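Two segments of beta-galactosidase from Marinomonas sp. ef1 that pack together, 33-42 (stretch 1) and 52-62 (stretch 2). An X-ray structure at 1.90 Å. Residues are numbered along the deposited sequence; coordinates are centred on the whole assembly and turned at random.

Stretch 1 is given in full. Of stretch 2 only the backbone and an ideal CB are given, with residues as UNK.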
# COMPACT_ATOMS: atom_id res chain seq x y z
N ARG A 33 25.98 -12.47 -44.27
CA ARG A 33 27.08 -13.07 -43.52
C ARG A 33 26.96 -14.59 -43.52
O ARG A 33 25.88 -15.14 -43.33
CB ARG A 33 27.13 -12.54 -42.08
CG ARG A 33 28.41 -12.92 -41.34
CD ARG A 33 28.32 -12.65 -39.85
NE ARG A 33 27.29 -13.47 -39.21
CZ ARG A 33 26.95 -13.39 -37.93
NH1 ARG A 33 27.56 -12.53 -37.11
NH2 ARG A 33 25.99 -14.18 -37.46
N VAL A 34 28.08 -15.27 -43.77
CA VAL A 34 28.15 -16.74 -43.67
C VAL A 34 29.48 -17.21 -43.06
O VAL A 34 30.48 -16.48 -43.09
CB VAL A 34 27.97 -17.44 -45.04
CG1 VAL A 34 26.67 -17.01 -45.71
CG2 VAL A 34 29.16 -17.19 -45.96
N GLY A 35 29.47 -18.43 -42.51
CA GLY A 35 30.70 -19.19 -42.26
C GLY A 35 31.29 -19.30 -40.86
O GLY A 35 32.11 -20.19 -40.61
N GLU A 36 30.86 -18.43 -39.93
CA GLU A 36 31.53 -18.33 -38.61
C GLU A 36 31.36 -19.54 -37.67
O GLU A 36 32.13 -19.66 -36.71
CB GLU A 36 31.18 -17.00 -37.90
CG GLU A 36 29.86 -16.95 -37.11
CD GLU A 36 28.59 -16.91 -37.95
OE1 GLU A 36 28.64 -17.01 -39.21
OE2 GLU A 36 27.50 -16.79 -37.34
N PHE A 37 30.38 -20.41 -37.91
CA PHE A 37 30.23 -21.63 -37.11
C PHE A 37 30.45 -22.93 -37.91
O PHE A 37 30.00 -24.00 -37.47
CB PHE A 37 28.84 -21.66 -36.45
CG PHE A 37 28.56 -20.51 -35.52
CD1 PHE A 37 29.42 -20.21 -34.47
CD2 PHE A 37 27.40 -19.75 -35.66
CE1 PHE A 37 29.16 -19.15 -33.60
CE2 PHE A 37 27.12 -18.72 -34.78
CZ PHE A 37 28.00 -18.41 -33.75
N SER A 38 31.17 -22.85 -39.03
CA SER A 38 31.22 -23.95 -40.01
C SER A 38 32.45 -24.88 -39.94
O SER A 38 32.60 -25.75 -40.80
CB SER A 38 31.05 -23.39 -41.44
OG SER A 38 32.15 -22.57 -41.83
N TRP A 39 33.30 -24.75 -38.92
CA TRP A 39 34.53 -25.56 -38.86
C TRP A 39 34.27 -27.06 -38.95
O TRP A 39 34.96 -27.75 -39.68
CB TRP A 39 35.40 -25.22 -37.64
CG TRP A 39 36.88 -25.58 -37.75
CD1 TRP A 39 37.44 -26.65 -38.40
CD2 TRP A 39 37.98 -24.89 -37.13
NE1 TRP A 39 38.80 -26.66 -38.24
CE2 TRP A 39 39.16 -25.59 -37.47
CE3 TRP A 39 38.08 -23.76 -36.31
CZ2 TRP A 39 40.43 -25.18 -37.03
CZ3 TRP A 39 39.34 -23.36 -35.88
CH2 TRP A 39 40.50 -24.07 -36.25
N SER A 40 33.26 -27.58 -38.23
CA SER A 40 32.96 -29.03 -38.33
C SER A 40 32.47 -29.46 -39.72
O SER A 40 32.60 -30.63 -40.07
CB SER A 40 31.98 -29.50 -37.24
OG SER A 40 30.63 -29.21 -37.56
N THR A 41 31.90 -28.53 -40.50
CA THR A 41 31.53 -28.81 -41.89
C THR A 41 32.78 -28.78 -42.78
O THR A 41 32.96 -29.64 -43.64
CB THR A 41 30.47 -27.80 -42.40
OG1 THR A 41 29.31 -27.87 -41.57
CG2 THR A 41 30.07 -28.07 -43.84
N ILE A 42 33.66 -27.80 -42.55
CA ILE A 42 34.90 -27.66 -43.32
C ILE A 42 35.88 -28.82 -43.06
O ILE A 42 36.45 -29.36 -44.00
CB ILE A 42 35.63 -26.33 -43.03
CG1 ILE A 42 34.76 -25.13 -43.44
CG2 ILE A 42 36.97 -26.27 -43.77
CD1 ILE A 42 35.20 -23.81 -42.84
N UNK A 52 33.68 -27.35 -51.04
CA UNK A 52 32.70 -27.32 -52.14
C UNK A 52 31.41 -26.57 -51.78
O UNK A 52 30.91 -25.77 -52.58
CB UNK A 52 32.35 -28.75 -52.56
N UNK A 53 30.87 -26.84 -50.58
CA UNK A 53 29.63 -26.19 -50.12
C UNK A 53 29.75 -24.66 -50.13
O UNK A 53 28.84 -23.96 -50.58
CB UNK A 53 29.28 -26.67 -48.71
N UNK A 54 30.89 -24.16 -49.67
CA UNK A 54 31.11 -22.72 -49.54
C UNK A 54 31.45 -22.10 -50.89
O UNK A 54 30.99 -21.01 -51.20
CB UNK A 54 32.23 -22.44 -48.53
N UNK A 55 32.26 -22.81 -51.69
CA UNK A 55 32.53 -22.41 -53.08
C UNK A 55 31.23 -22.15 -53.84
O UNK A 55 31.09 -21.13 -54.51
CB UNK A 55 33.35 -23.49 -53.80
N UNK A 56 30.28 -23.08 -53.72
CA UNK A 56 29.00 -22.99 -54.40
C UNK A 56 28.08 -21.92 -53.83
O UNK A 56 27.42 -21.20 -54.59
CB UNK A 56 28.30 -24.35 -54.34
N UNK A 57 28.03 -21.82 -52.50
CA UNK A 57 27.19 -20.82 -51.83
C UNK A 57 27.61 -19.40 -52.19
O UNK A 57 26.76 -18.57 -52.51
CB UNK A 57 27.25 -21.01 -50.31
N UNK A 58 28.91 -19.11 -52.15
CA UNK A 58 29.40 -17.78 -52.49
C UNK A 58 29.05 -17.42 -53.94
O UNK A 58 28.65 -16.29 -54.21
CB UNK A 58 30.91 -17.70 -52.27
N UNK A 59 29.17 -18.38 -54.86
CA UNK A 59 28.80 -18.12 -56.27
C UNK A 59 27.30 -17.81 -56.43
O UNK A 59 26.95 -16.88 -57.15
CB UNK A 59 29.17 -19.33 -57.14
N UNK A 60 26.44 -18.55 -55.74
CA UNK A 60 24.99 -18.31 -55.80
C UNK A 60 24.64 -16.92 -55.26
O UNK A 60 23.89 -16.17 -55.90
CB UNK A 60 24.24 -19.38 -55.01
N UNK A 61 25.20 -16.56 -54.10
CA UNK A 61 24.99 -15.24 -53.50
C UNK A 61 25.50 -14.12 -54.43
O UNK A 61 24.81 -13.12 -54.61
CB UNK A 61 25.69 -15.16 -52.14
N UNK A 62 26.68 -14.31 -55.01
CA UNK A 62 27.23 -13.35 -55.98
C UNK A 62 26.33 -13.15 -57.20
O UNK A 62 26.13 -12.02 -57.65
CB UNK A 62 28.61 -13.82 -56.44

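Stretch 2 is helical throughout; its positions differ in the direction of CA-to-CB. Stretch 1 offers an apolar surface: the two methyls of Val34, then CB of Ser38, CG2 of Thr41 and CG1 of Ile42.

Position 52 has nothing of stretch 1 within reach of its CB, so almost any helix-tolerant residue would serve. It is Glu52, extended with chi1 and chi2 both t.

Position 53 is the decisive one. Its CB points toward stretch 1 but stands 5.1 Å from Thr41 CG2, the nearest atom there, and the space runs on past Ser38 and Ile42. A small residue would leave that space unfilled; a long apolar chain such as Met, or a large aromatic, would suit. The deposited Trp53, chi1 p, has 95 Å² covered by stretch 1. Thr41 CG2 sits over one face of the indole, 3.8 Å from the centroid of the Trp53 five-membered ring and 15° off the normal, a CH-pi contact. At the ring edge Ile42 CG1 lies 3.9 Å from Trp53 CZ2, and Ser38 CB approaches Trp53 CH2 obliquely at 3.5 Å. Ser38 OG is already occupied, donating to Gly35 O at 2.7 Å, while Trp53 NE1 bonds to a residue just outside the two stretches.

Position 54 also points toward stretch 1, but from farther off; a branched or long apolar chain could bridge the gap to Val34. Leu54, chi1 t and chi2 p, does so, with its CD1 4.1 Å from Val34 CG2.

Positions 55 and 56 are out of reach. They are Asp55 and Glu56, whose carboxylates find partners elsewhere.

Position 57 points toward stretch 1 with no atom close to its CB: small residues would serve, and longer apolar ones could reach Val34. Ser57 stays short and makes no contact.

At position 58 CA-to-CB points sideways, so a side chain must extend to reach Val34; Leu, Met or Ile might. Leu58 brings its end nearer, CD2 coming within 4.4 Å of Val34 CG2.

Positions 59 and 60 are again beyond reach and open to many residues: Asp59 and Ile60.

Position 61 points toward stretch 1, where Val34 again invites an apolar chain. Leu61 places CD1 4.3 Å from Val34 CG1, so that one valine meets three leucines.

Position 62, likewise unconstrained, holds His62.

No hydrogen bond crosses this contact; its rule is apolar reach, spaced along one side of a helix.

Stretch 2, residues 52-62: EWLDESLDILH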
# COMPACT_ATOMS: atom_id res chain seq x y z
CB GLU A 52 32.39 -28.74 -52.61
CG GLU A 52 31.44 -28.86 -53.79
CD GLU A 52 31.06 -30.31 -54.06
OE1 GLU A 52 29.94 -30.71 -53.66
OE2 GLU A 52 31.90 -31.05 -54.63
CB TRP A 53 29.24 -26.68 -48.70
CG TRP A 53 30.16 -26.23 -47.61
CD1 TRP A 53 31.36 -26.79 -47.27
CD2 TRP A 53 29.99 -25.10 -46.75
NE1 TRP A 53 31.94 -26.08 -46.24
CE2 TRP A 53 31.12 -25.04 -45.91
CE3 TRP A 53 28.99 -24.13 -46.62
CZ2 TRP A 53 31.28 -24.04 -44.94
CZ3 TRP A 53 29.15 -23.14 -45.65
CH2 TRP A 53 30.28 -23.11 -44.82
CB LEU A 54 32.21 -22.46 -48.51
CG LEU A 54 32.54 -21.01 -48.14
CD1 LEU A 54 31.28 -20.24 -47.74
CD2 LEU A 54 33.56 -21.00 -47.01
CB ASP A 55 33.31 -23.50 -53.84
CG ASP A 55 34.70 -23.78 -53.27
OD1 ASP A 55 35.31 -22.87 -52.64
OD2 ASP A 55 35.18 -24.93 -53.45
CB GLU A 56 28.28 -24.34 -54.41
CG GLU A 56 29.00 -25.36 -55.27
CD GLU A 56 28.44 -26.77 -55.15
OE1 GLU A 56 27.46 -27.01 -54.40
OE2 GLU A 56 29.02 -27.66 -55.81
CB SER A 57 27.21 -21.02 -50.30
OG SER A 57 26.47 -19.99 -49.65
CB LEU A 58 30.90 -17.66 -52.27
CG LEU A 58 31.43 -17.75 -50.83
CD1 LEU A 58 32.95 -17.74 -50.83
CD2 LEU A 58 30.91 -16.62 -49.97
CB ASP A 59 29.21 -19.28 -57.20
CG ASP A 59 30.72 -19.31 -57.48
OD1 ASP A 59 31.46 -18.36 -57.12
OD2 ASP A 59 31.18 -20.32 -58.06
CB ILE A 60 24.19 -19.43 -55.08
CG1 ILE A 60 24.25 -20.72 -55.92
CG2 ILE A 60 22.74 -19.02 -54.84
CD1 ILE A 60 23.88 -21.98 -55.18
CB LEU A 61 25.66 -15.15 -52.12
CG LEU A 61 25.09 -16.09 -51.05
CD1 LEU A 61 26.01 -16.18 -49.84
CD2 LEU A 61 23.69 -15.65 -50.63
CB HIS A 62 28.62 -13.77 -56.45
CG HIS A 62 29.33 -12.73 -57.25
ND1 HIS A 62 29.65 -11.49 -56.74
CD2 HIS A 62 29.79 -12.75 -58.52
CE1 HIS A 62 30.28 -10.79 -57.67
NE2 HIS A 62 30.37 -11.53 -58.76
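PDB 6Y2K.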